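Local coordinates for RagB/SusD domain protein (Flavobacterium johnsoniae, PDB 5J90), which binds chitin as a SusD-like protein of a chitin-utilization locus, probably holding chains at the outer membrane for uptake, at residues P45-V48 / Y49-Q53; E156-T159 / Q160-E164; S182-E185 / S186-T190; I421-K424 / W425-G428. One frame throughout, in Å; residues are numbered along the deposited sequence.

Contact 1. Residues P45-V48 / Y49-Q53; sequences PEWV and YQLQQ
Gln-50 N donates to Glu-46 O at 3.0 Å and Gln-52 N to Val-48 O at 2.8 Å, the regular bonds of a first helical turn that opens at Pro-45, the N-cap residue, and widens into a pi-type turn over 50-53. Between these two, the bond from Leu-51 N to Trp-47 O is weak, and Leu-51 N also makes a weak bond to Val-48 O. Trp-47 O, held weakly by Leu-51 N, also accepts from a water at 2.9 Å, which donates as well to Gln-50 OE1 at 2.7 Å, tying the side-chain amide to the backbone one turn back. The chain of Gln-50 is extended (chi2 180°), which carries its NE2 on to Asp-264. Proline suits the start of the helix because it lacks an N-H, and the nitrogens ahead of the first turn have no helical carbonyl to bond; its CG lies against the rim of one face of the Trp-47 indole, beside Val-48 CG2. With its CG set between backbone N and carbonyl carbon (chi1 66°), Trp-47 lies so that Leu-51 CD1 meets the ring edge at CE3, 4.1 Å away. Tyr-49 reaches Asp-58 with its hydroxyl, and Gln-52 pairs with the backbone of Val-42 and Ile-40. Trp-47 and Leu-51 pack on Phe-88 of helix 83-108, while Tyr-49 and Gln-50 rest on Ile-258 of helix 255-261.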
loop_
_atom_site.group_PDB
_atom_site.type_symbol
_atom_site.label_atom_id
_atom_site.label_comp_id
_atom_site.label_asym_id
_atom_site.label_seq_id
_atom_site.Cartn_x
_atom_site.Cartn_y
_atom_site.Cartn_z
ATOM N N PRO A 45 -16.272 14.250 -29.361
ATOM C CA PRO A 45 -16.476 15.693 -29.213
ATOM C C PRO A 45 -15.684 16.262 -28.035
ATOM O O PRO A 45 -15.291 15.512 -27.135
ATOM C CB PRO A 45 -17.981 15.805 -28.949
ATOM C CG PRO A 45 -18.327 14.526 -28.286
ATOM C CD PRO A 45 -17.419 13.470 -28.869
ATOM N N GLU A 46 -15.463 17.571 -28.040
ATOM C CA GLU A 46 -14.654 18.220 -27.016
ATOM C C GLU A 46 -15.232 18.052 -25.618
ATOM O O GLU A 46 -14.475 17.955 -24.640
ATOM C CB GLU A 46 -14.445 19.702 -27.339
ATOM C CG GLU A 46 -13.825 19.967 -28.712
ATOM C CD GLU A 46 -14.856 20.154 -29.814
ATOM O OE1 GLU A 46 -16.011 19.703 -29.656
ATOM O OE2 GLU A 46 -14.502 20.762 -30.851
ATOM N N TRP A 47 -16.562 18.010 -25.516
ATOM C CA TRP A 47 -17.197 17.858 -24.216
ATOM C C TRP A 47 -16.879 16.504 -23.593
ATOM O O TRP A 47 -16.860 16.375 -22.370
ATOM C CB TRP A 47 -18.718 18.129 -24.271
ATOM C CG TRP A 47 -19.543 17.151 -25.067
ATOM C CD1 TRP A 47 -19.944 17.274 -26.370
ATOM C CD2 TRP A 47 -20.100 15.922 -24.594
ATOM N NE1 TRP A 47 -20.697 16.185 -26.736
ATOM C CE2 TRP A 47 -20.811 15.343 -25.666
ATOM C CE3 TRP A 47 -20.065 15.252 -23.367
ATOM C CZ2 TRP A 47 -21.482 14.122 -25.547
ATOM C CZ3 TRP A 47 -20.724 14.035 -23.251
ATOM C CH2 TRP A 47 -21.428 13.488 -24.335
ATOM N N VAL A 48 -16.623 15.497 -24.426
ATOM C CA VAL A 48 -16.217 14.199 -23.895
ATOM C C VAL A 48 -14.791 14.261 -23.339
ATOM O O VAL A 48 -14.545 13.743 -22.252
ATOM C CB VAL A 48 -16.378 13.046 -24.906
ATOM C CG1 VAL A 48 -15.815 11.754 -24.327
ATOM C CG2 VAL A 48 -17.860 12.855 -25.266
ATOM N N TYR A 49 -13.851 14.890 -24.052
ATOM C CA TYR A 49 -12.511 15.062 -23.481
ATOM C C TYR A 49 -12.578 15.769 -22.125
ATOM O O TYR A 49 -11.870 15.405 -21.176
ATOM C CB TYR A 49 -11.543 15.817 -24.420
ATOM C CG TYR A 49 -10.222 16.013 -23.705
ATOM C CD1 TYR A 49 -9.260 15.016 -23.714
ATOM C CD2 TYR A 49 -9.983 17.141 -22.931
ATOM C CE1 TYR A 49 -8.076 15.153 -23.009
ATOM C CE2 TYR A 49 -8.808 17.286 -22.220
ATOM C CZ TYR A 49 -7.854 16.285 -22.262
ATOM O OH TYR A 49 -6.687 16.428 -21.538
ATOM N N GLN A 50 -13.412 16.799 -22.035
ATOM C CA GLN A 50 -13.528 17.554 -20.804
ATOM C C GLN A 50 -13.855 16.625 -19.631
ATOM O O GLN A 50 -13.350 16.824 -18.530
ATOM C CB GLN A 50 -14.605 18.639 -20.949
ATOM C CG GLN A 50 -14.649 19.611 -19.792
ATOM C CD GLN A 50 -15.711 20.670 -19.967
ATOM O OE1 GLN A 50 -16.776 20.414 -20.538
ATOM N NE2 GLN A 50 -15.435 21.863 -19.469
ATOM N N LEU A 51 -14.686 15.608 -19.869
ATOM C CA LEU A 51 -15.061 14.664 -18.807
ATOM C C LEU A 51 -14.060 13.510 -18.653
ATOM O O LEU A 51 -13.822 13.022 -17.547
ATOM C CB LEU A 51 -16.474 14.117 -19.049
ATOM C CG LEU A 51 -17.565 15.189 -19.052
ATOM C CD1 LEU A 51 -18.882 14.566 -19.487
ATOM C CD2 LEU A 51 -17.697 15.812 -17.679
ATOM N N GLN A 52 -13.468 13.081 -19.761
ATOM C CA GLN A 52 -12.516 11.978 -19.736
ATOM C C GLN A 52 -11.237 12.346 -19.006
ATOM O O GLN A 52 -10.686 11.520 -18.273
ATOM C CB GLN A 52 -12.165 11.549 -21.157
ATOM C CG GLN A 52 -11.300 10.299 -21.179
ATOM C CD GLN A 52 -10.342 10.249 -22.354
ATOM O OE1 GLN A 52 -10.097 11.261 -23.018
ATOM N NE2 GLN A 52 -9.794 9.068 -22.616
ATOM N N GLN A 53 -10.749 13.570 -19.212
ATOM C CA GLN A 53 -9.490 13.974 -18.602
ATOM C C GLN A 53 -9.480 15.423 -18.111
ATOM O O GLN A 53 -8.815 15.748 -17.128
ATOM C CB GLN A 53 -8.326 13.715 -19.569
ATOM C CG GLN A 53 -6.975 14.005 -18.937
ATOM C CD GLN A 53 -5.772 13.543 -19.763
ATOM O OE1 GLN A 53 -5.792 12.515 -20.453
ATOM N NE2 GLN A 53 -4.707 14.315 -19.681
HETATM O O HOH W 1 -18.339 18.214 -20.683
#

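Contact 2. Residues E156-T159 / Q160-E164; sequences EVYT and QMFAE
Met-161 covers one face of the Tyr-158 ring with its terminal methyl: CE stands 3.7 Å from the ring centroid, 11° off the normal, a CH-pi contact placed over the middle of the ring. The sulfur follows behind, SD being 5.5 Å from the same centroid, so the pair is also a Met-aromatic contact, with the methyl as the near partner. The thioether bends at its last torsion (chi3 -58°), which turns CE onto the ring while SD stays 4.1 Å from Val-157 CG1. Methionine suits this place because its flexible chain can serve a valine and an aromatic face together. At the ring edge Phe-162 CE2 approaches Tyr-158 CD2 at 4.2 Å. These side chains belong to helix 154-177 of the SusD-like fold: Tyr-158 packs on helices 113-134 and 196-213, Met-161 on His-128 of the former and Phe-162 on Leu-210 of the latter. Tyr-158 also meets the ring of Trp-501, and its hydroxyl bonds to Asp-132. Without the ring, as with an alanine here, the Met-161 methyl would probably lose its aromatic face and Asp-132 its phenol partner. Most of the polar bonds join backbone atoms: Phe-162 N reaches Tyr-158 O at 3.0 Å with an N-H...O angle of 168°. Glu-156 O is gripped twice, by Gln-160 N at 3.0 Å and, as the side-chain exception, weakly by Gln-160 NE2 at 3.3 Å. The stronger partner of that amide nitrogen is Asp-152, and glutamine suits the spot by having two N-H groups to share.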
loop_
_atom_site.group_PDB
_atom_site.type_symbol
_atom_site.label_atom_id
_atom_site.label_comp_id
_atom_site.label_asym_id
_atom_site.label_seq_id
_atom_site.Cartn_x
_atom_site.Cartn_y
_atom_site.Cartn_z
ATOM N N GLU A 156 -1.489 -7.824 -11.534
ATOM C CA GLU A 156 -1.656 -8.708 -12.685
ATOM C C GLU A 156 -1.660 -7.942 -14.003
ATOM O O GLU A 156 -1.060 -8.392 -14.988
ATOM C CB GLU A 156 -2.965 -9.500 -12.561
ATOM C CG GLU A 156 -2.906 -10.598 -11.505
ATOM C CD GLU A 156 -4.286 -11.066 -11.052
ATOM O OE1 GLU A 156 -5.336 -10.519 -11.481
ATOM O OE2 GLU A 156 -4.321 -12.011 -10.233
ATOM N N VAL A 157 -2.340 -6.798 -14.031
ATOM C CA VAL A 157 -2.392 -6.002 -15.260
ATOM C C VAL A 157 -0.994 -5.544 -15.674
ATOM O O VAL A 157 -0.617 -5.651 -16.845
ATOM C CB VAL A 157 -3.363 -4.809 -15.144
ATOM C CG1 VAL A 157 -3.323 -3.968 -16.418
ATOM C CG2 VAL A 157 -4.788 -5.308 -14.881
ATOM N N TYR A 158 -0.215 -5.050 -14.718
ATOM C CA TYR A 158 1.148 -4.611 -15.026
ATOM C C TYR A 158 2.006 -5.752 -15.586
ATOM O O TYR A 158 2.710 -5.571 -16.582
ATOM C CB TYR A 158 1.806 -3.917 -13.816
ATOM C CG TYR A 158 1.660 -2.408 -13.895
ATOM C CD1 TYR A 158 0.436 -1.792 -13.639
ATOM C CD2 TYR A 158 2.726 -1.599 -14.294
ATOM C CE1 TYR A 158 0.287 -0.416 -13.749
ATOM C CE2 TYR A 158 2.589 -0.223 -14.407
ATOM C CZ TYR A 158 1.367 0.364 -14.149
ATOM O OH TYR A 158 1.257 1.736 -14.282
ATOM N N THR A 159 1.935 -6.934 -14.982
ATOM C CA THR A 159 2.664 -8.084 -15.517
ATOM C C THR A 159 2.244 -8.385 -16.953
ATOM O O THR A 159 3.091 -8.607 -17.828
ATOM C CB THR A 159 2.462 -9.309 -14.612
ATOM O OG1 THR A 159 3.154 -9.075 -13.382
ATOM C CG2 THR A 159 3.009 -10.584 -15.243
ATOM N N GLN A 160 0.939 -8.370 -17.208
ATOM C CA GLN A 160 0.456 -8.607 -18.568
ATOM C C GLN A 160 0.928 -7.550 -19.572
ATOM O O GLN A 160 1.312 -7.883 -20.696
ATOM C CB GLN A 160 -1.065 -8.706 -18.583
ATOM C CG GLN A 160 -1.631 -9.895 -17.858
ATOM C CD GLN A 160 -3.138 -9.840 -17.799
ATOM O OE1 GLN A 160 -3.812 -10.138 -18.791
ATOM N NE2 GLN A 160 -3.683 -9.428 -16.643
ATOM N N MET A 161 0.908 -6.278 -19.173
ATOM C CA MET A 161 1.350 -5.206 -20.058
ATOM C C MET A 161 2.827 -5.352 -20.417
ATOM O O MET A 161 3.205 -5.176 -21.576
ATOM C CB MET A 161 1.043 -3.830 -19.459
ATOM C CG MET A 161 -0.455 -3.536 -19.365
ATOM S SD MET A 161 -0.845 -1.852 -18.867
ATOM C CE MET A 161 -0.035 -1.688 -17.271
ATOM N N PHE A 162 3.671 -5.688 -19.447
ATOM C CA PHE A 162 5.086 -5.904 -19.753
ATOM C C PHE A 162 5.254 -7.057 -20.740
ATOM O O PHE A 162 6.109 -6.990 -21.628
ATOM C CB PHE A 162 5.881 -6.206 -18.475
ATOM C CG PHE A 162 6.095 -5.011 -17.566
ATOM C CD1 PHE A 162 6.649 -3.825 -18.042
ATOM C CD2 PHE A 162 5.786 -5.099 -16.215
ATOM C CE1 PHE A 162 6.869 -2.739 -17.196
ATOM C CE2 PHE A 162 5.995 -4.021 -15.364
ATOM C CZ PHE A 162 6.542 -2.832 -15.855
ATOM N N ALA A 163 4.446 -8.111 -20.593
ATOM C CA ALA A 163 4.535 -9.273 -21.491
ATOM C C ALA A 163 4.026 -8.940 -22.890
ATOM O O ALA A 163 4.566 -9.427 -23.885
ATOM C CB ALA A 163 3.759 -10.470 -20.915
ATOM N N GLU A 164 2.984 -8.121 -22.964
ATOM C CA GLU A 164 2.480 -7.654 -24.253
ATOM C C GLU A 164 3.527 -6.812 -24.975
ATOM O O GLU A 164 3.733 -6.963 -26.182
ATOM C CB GLU A 164 1.177 -6.888 -24.061
ATOM C CG GLU A 164 0.024 -7.822 -23.717
ATOM C CD GLU A 164 -1.225 -7.102 -23.237
ATOM O OE1 GLU A 164 -1.123 -5.933 -22.787
ATOM O OE2 GLU A 164 -2.318 -7.716 -23.304
#

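Contact 3. Residues S182-E185 / S186-T190; sequences STFE and STDMT
An ST turn opens this loop between helices 154-177 and 196-213: Ser-182 OG accepts from Phe-184 N at 3.0 Å, and a single helix-like turn, Phe-184 to Asp-188, follows outside any regular helix. Phe-184 O takes two backbone donors, Asp-188 N at 2.9 Å, almost in line with the carbonyl, and Thr-187 N at 3.0 Å, from well above the carbonyl plane. The phenyl ring folds back over this turn. Its CG lies opposite the backbone N (chi1 -165°), which swings the ring against the turn, one face centred on Asp-188 N; Thr-187 CG2 comes 3.7 Å from CE1, and Asp-188 CG 3.7 Å from CE2. Ser-186 and Thr-187 suit the place because their hydroxyls share one water with Thr-183 O, while the Thr-187 methyl packs on the ring. Asp-188 OD1 receives Thr-190 OG1 at 2.8 Å on its syn side but well out of the carboxylate plane, while OD2 binds Gly-194 N and Trp-199 NE1. A leucine in place of Asp-188 is likely to leave the hydroxyl of Thr-190 and the N-H groups of Gly-194 and Trp-199 without their acceptor. Phe-184 packs edge-to-face with Phe-33 of helix 33-37 and on Phe-115 and Leu-118 of helix 113-134, and Met-189 bonds through its backbone to Val-247 of strand 244-247.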
loop_
_atom_site.group_PDB
_atom_site.type_symbol
_atom_site.label_atom_id
_atom_site.label_comp_id
_atom_site.label_asym_id
_atom_site.label_seq_id
_atom_site.Cartn_x
_atom_site.Cartn_y
_atom_site.Cartn_z
ATOM N N SER A 182 7.437 -1.964 -44.259
ATOM C CA SER A 182 6.235 -1.717 -43.465
ATOM C C SER A 182 4.963 -1.762 -44.302
ATOM O O SER A 182 4.944 -1.318 -45.451
ATOM C CB SER A 182 6.309 -0.364 -42.762
ATOM O OG SER A 182 5.084 -0.096 -42.088
ATOM N N THR A 183 3.900 -2.294 -43.711
ATOM C CA THR A 183 2.584 -2.255 -44.328
ATOM C C THR A 183 1.627 -1.416 -43.480
ATOM O O THR A 183 0.410 -1.602 -43.541
ATOM C CB THR A 183 2.009 -3.672 -44.525
ATOM O OG1 THR A 183 2.107 -4.418 -43.305
ATOM C CG2 THR A 183 2.784 -4.406 -45.614
ATOM N N PHE A 184 2.180 -0.475 -42.716
ATOM C CA PHE A 184 1.392 0.283 -41.737
ATOM C C PHE A 184 1.296 1.789 -42.007
ATOM O O PHE A 184 0.533 2.484 -41.347
ATOM C CB PHE A 184 1.951 0.034 -40.324
ATOM C CG PHE A 184 1.032 0.463 -39.198
ATOM C CD1 PHE A 184 -0.227 -0.097 -39.049
ATOM C CD2 PHE A 184 1.453 1.406 -38.269
ATOM C CE1 PHE A 184 -1.061 0.286 -37.993
ATOM C CE2 PHE A 184 0.629 1.787 -37.215
ATOM C CZ PHE A 184 -0.630 1.236 -37.085
ATOM N N GLU A 185 2.046 2.307 -42.978
ATOM C CA GLU A 185 2.078 3.762 -43.148
ATOM C C GLU A 185 0.698 4.398 -43.372
ATOM O O GLU A 185 0.372 5.408 -42.751
ATOM C CB GLU A 185 3.051 4.208 -44.253
ATOM C CG GLU A 185 3.088 5.724 -44.384
ATOM C CD GLU A 185 4.184 6.245 -45.293
ATOM O OE1 GLU A 185 4.904 5.435 -45.913
ATOM O OE2 GLU A 185 4.318 7.484 -45.377
ATOM N N SER A 186 -0.112 3.799 -44.240
ATOM C CA SER A 186 -1.420 4.373 -44.556
ATOM C C SER A 186 -2.400 4.325 -43.381
ATOM O O SER A 186 -3.389 5.058 -43.357
ATOM C CB SER A 186 -2.034 3.704 -45.791
ATOM O OG SER A 186 -2.289 2.330 -45.572
ATOM N N THR A 187 -2.111 3.471 -42.404
ATOM C CA THR A 187 -2.977 3.317 -41.235
ATOM C C THR A 187 -2.477 4.136 -40.038
ATOM O O THR A 187 -3.265 4.553 -39.186
ATOM C CB THR A 187 -3.085 1.838 -40.835
ATOM O OG1 THR A 187 -3.561 1.067 -41.948
ATOM C CG2 THR A 187 -4.033 1.655 -39.666
ATOM N N ASP A 188 -1.167 4.355 -39.984
ATOM C CA ASP A 188 -0.540 5.059 -38.867
ATOM C C ASP A 188 -1.040 6.507 -38.795
ATOM O O ASP A 188 -1.214 7.166 -39.822
ATOM C CB ASP A 188 0.977 5.016 -39.051
ATOM C CG ASP A 188 1.747 5.244 -37.761
ATOM O OD1 ASP A 188 1.139 5.672 -36.756
ATOM O OD2 ASP A 188 2.978 5.005 -37.778
ATOM N N MET A 189 -1.294 6.988 -37.580
ATOM C CA MET A 189 -1.752 8.353 -37.367
ATOM C C MET A 189 -0.867 9.066 -36.349
ATOM O O MET A 189 -1.345 9.853 -35.539
ATOM C CB MET A 189 -3.208 8.346 -36.897
ATOM C CG MET A 189 -4.137 7.601 -37.841
ATOM S SD MET A 189 -5.832 7.573 -37.252
ATOM C CE MET A 189 -6.177 9.331 -37.155
ATOM N N THR A 190 0.426 8.778 -36.398
ATOM C CA THR A 190 1.376 9.356 -35.453
ATOM C C THR A 190 2.474 10.069 -36.211
ATOM O O THR A 190 2.350 10.326 -37.412
ATOM C CB THR A 190 2.026 8.269 -34.579
ATOM O OG1 THR A 190 2.840 7.412 -35.394
ATOM C CG2 THR A 190 0.961 7.430 -33.865
HETATM O O HOH W 2 -1.459 0.635 -43.598
HETATM O O HOH W 3 1.224 7.949 -41.756
#

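Contact 4. Residues I421-K424 / W425-G428; sequences ITQK and WIAG
The indole of Trp-425 presents its edge to the preceding turn: Thr-422 O lies near the ring plane, 4.2 Å from CE3. Other parts of the chain also touch the ring: Met-271 and Ile-274 of helix 269-277, Pro-445, and the ring of Tyr-63; NE1 donates to Ser-61 O. Because CG stands opposite the backbone N (chi1 -180°), the ring swings outward from the helix, and a tryptophan suits the place by joining a broad apolar surface to one N-H. The other flat group, the amide of Gln-423, lies alongside Ile-426, the two chains pointing the same way, with NE2 3.8 Å from Ile-426 CD1. A bend at chi2 (-59°) brings the amide over to the isoleucine. Its polar ends go to Tyr-376 from NE2 and to Arg-282 at OE1, which gives the buried amide partners at both ends, among largely aromatic neighbours. All this belongs to helix 413-428, a buried helix of the SusD-like fold. Trp-425 N donates to Ile-421 O at 2.8 Å, Ile-426 N to Thr-422 O at 3.0 Å and Ala-427 N to Gln-423 O at 3.0 Å. The next bond, from Gly-428 N to Lys-424 O, is weak, its N-H...O angle only 134°. Lys-424, fully extended, carries its buried ammonium past Phe-337 and Leu-338 to a salt bridge with Asp-438, so the charge is probably balanced within the protein. The small Ala-427 touches Ser-364 of helix 353-368, which its size probably allows.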
loop_
_atom_site.group_PDB
_atom_site.type_symbol
_atom_site.label_atom_id
_atom_site.label_comp_id
_atom_site.label_asym_id
_atom_site.label_seq_id
_atom_site.Cartn_x
_atom_site.Cartn_y
_atom_site.Cartn_z
ATOM N N ILE A 421 11.760 15.487 -11.342
ATOM C CA ILE A 421 10.316 15.410 -11.544
ATOM C C ILE A 421 9.719 16.792 -11.845
ATOM O O ILE A 421 8.773 16.899 -12.623
ATOM C CB ILE A 421 9.603 14.743 -10.346
ATOM C CG1 ILE A 421 10.146 13.323 -10.102
ATOM C CG2 ILE A 421 8.092 14.711 -10.574
ATOM C CD1 ILE A 421 9.997 12.381 -11.276
ATOM N N THR A 422 10.269 17.854 -11.252
ATOM C CA THR A 422 9.786 19.204 -11.569
ATOM C C THR A 422 9.979 19.498 -13.060
ATOM O O THR A 422 9.057 19.964 -13.735
ATOM C CB THR A 422 10.511 20.278 -10.730
ATOM O OG1 THR A 422 10.194 20.092 -9.346
ATOM C CG2 THR A 422 10.087 21.683 -11.151
ATOM N N GLN A 423 11.166 19.196 -13.575
ATOM C CA GLN A 423 11.443 19.444 -14.988
ATOM C C GLN A 423 10.630 18.519 -15.893
ATOM O O GLN A 423 10.174 18.916 -16.969
ATOM C CB GLN A 423 12.944 19.364 -15.257
ATOM C CG GLN A 423 13.681 20.578 -14.690
ATOM C CD GLN A 423 13.179 21.890 -15.279
ATOM O OE1 GLN A 423 12.915 21.988 -16.480
ATOM N NE2 GLN A 423 13.046 22.910 -14.430
ATOM N N LYS A 424 10.417 17.292 -15.434
ATOM C CA LYS A 424 9.587 16.335 -16.150
ATOM C C LYS A 424 8.145 16.851 -16.239
ATOM O O LYS A 424 7.506 16.814 -17.305
ATOM C CB LYS A 424 9.644 15.015 -15.381
ATOM C CG LYS A 424 9.106 13.812 -16.096
ATOM C CD LYS A 424 9.333 12.597 -15.186
ATOM C CE LYS A 424 8.834 11.327 -15.808
ATOM N NZ LYS A 424 8.725 10.284 -14.745
ATOM N N TRP A 425 7.649 17.354 -15.116
ATOM C CA TRP A 425 6.310 17.917 -15.022
ATOM C C TRP A 425 6.150 19.106 -15.985
ATOM O O TRP A 425 5.169 19.179 -16.726
ATOM C CB TRP A 425 6.070 18.305 -13.564
ATOM C CG TRP A 425 4.741 18.913 -13.171
ATOM C CD1 TRP A 425 3.621 18.248 -12.749
ATOM C CD2 TRP A 425 4.445 20.312 -13.036
ATOM N NE1 TRP A 425 2.638 19.141 -12.402
ATOM C CE2 TRP A 425 3.114 20.418 -12.577
ATOM C CE3 TRP A 425 5.170 21.486 -13.283
ATOM C CZ2 TRP A 425 2.496 21.646 -12.340
ATOM C CZ3 TRP A 425 4.548 22.710 -13.057
ATOM C CH2 TRP A 425 3.227 22.779 -12.592
ATOM N N ILE A 426 7.120 20.017 -16.007
ATOM C CA ILE A 426 7.022 21.141 -16.942
ATOM C C ILE A 426 7.007 20.642 -18.391
ATOM O O ILE A 426 6.188 21.088 -19.198
ATOM C CB ILE A 426 8.154 22.185 -16.755
ATOM C CG1 ILE A 426 8.095 22.803 -15.359
ATOM C CG2 ILE A 426 8.044 23.291 -17.823
ATOM C CD1 ILE A 426 9.336 23.636 -14.993
ATOM N N ALA A 427 7.909 19.721 -18.721
ATOM C CA ALA A 427 8.041 19.231 -20.089
ATOM C C ALA A 427 6.793 18.515 -20.611
ATOM O O ALA A 427 6.520 18.542 -21.814
ATOM C CB ALA A 427 9.272 18.325 -20.214
ATOM N N GLY A 428 6.042 17.865 -19.715
ATOM C CA GLY A 428 4.926 17.033 -20.135
ATOM C C GLY A 428 3.611 17.763 -20.342
ATOM O O GLY A 428 2.649 17.148 -20.785
#

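Overall arrangement
The four contacts follow one another along the chain and none touches another. Contacts 1 and 4 approach most nearly, about 8 Å between nearest atoms, although their centres are 24 Å apart and lie on opposite sides of the chain's centre. Contact 2 lies on helix 154-177 and contact 3 in the loop after it, their centres 25 Å apart; both also touch helices 113-134 and 196-213. The centre of contact 4 lies about 11 Å from the centre of the chain, that of contact 3 about 24 Å. The chitin site is not located by these contacts; a bound ethanediol, probably from the crystallisation liquor, sits about 3 Å from the Trp-47 side chain.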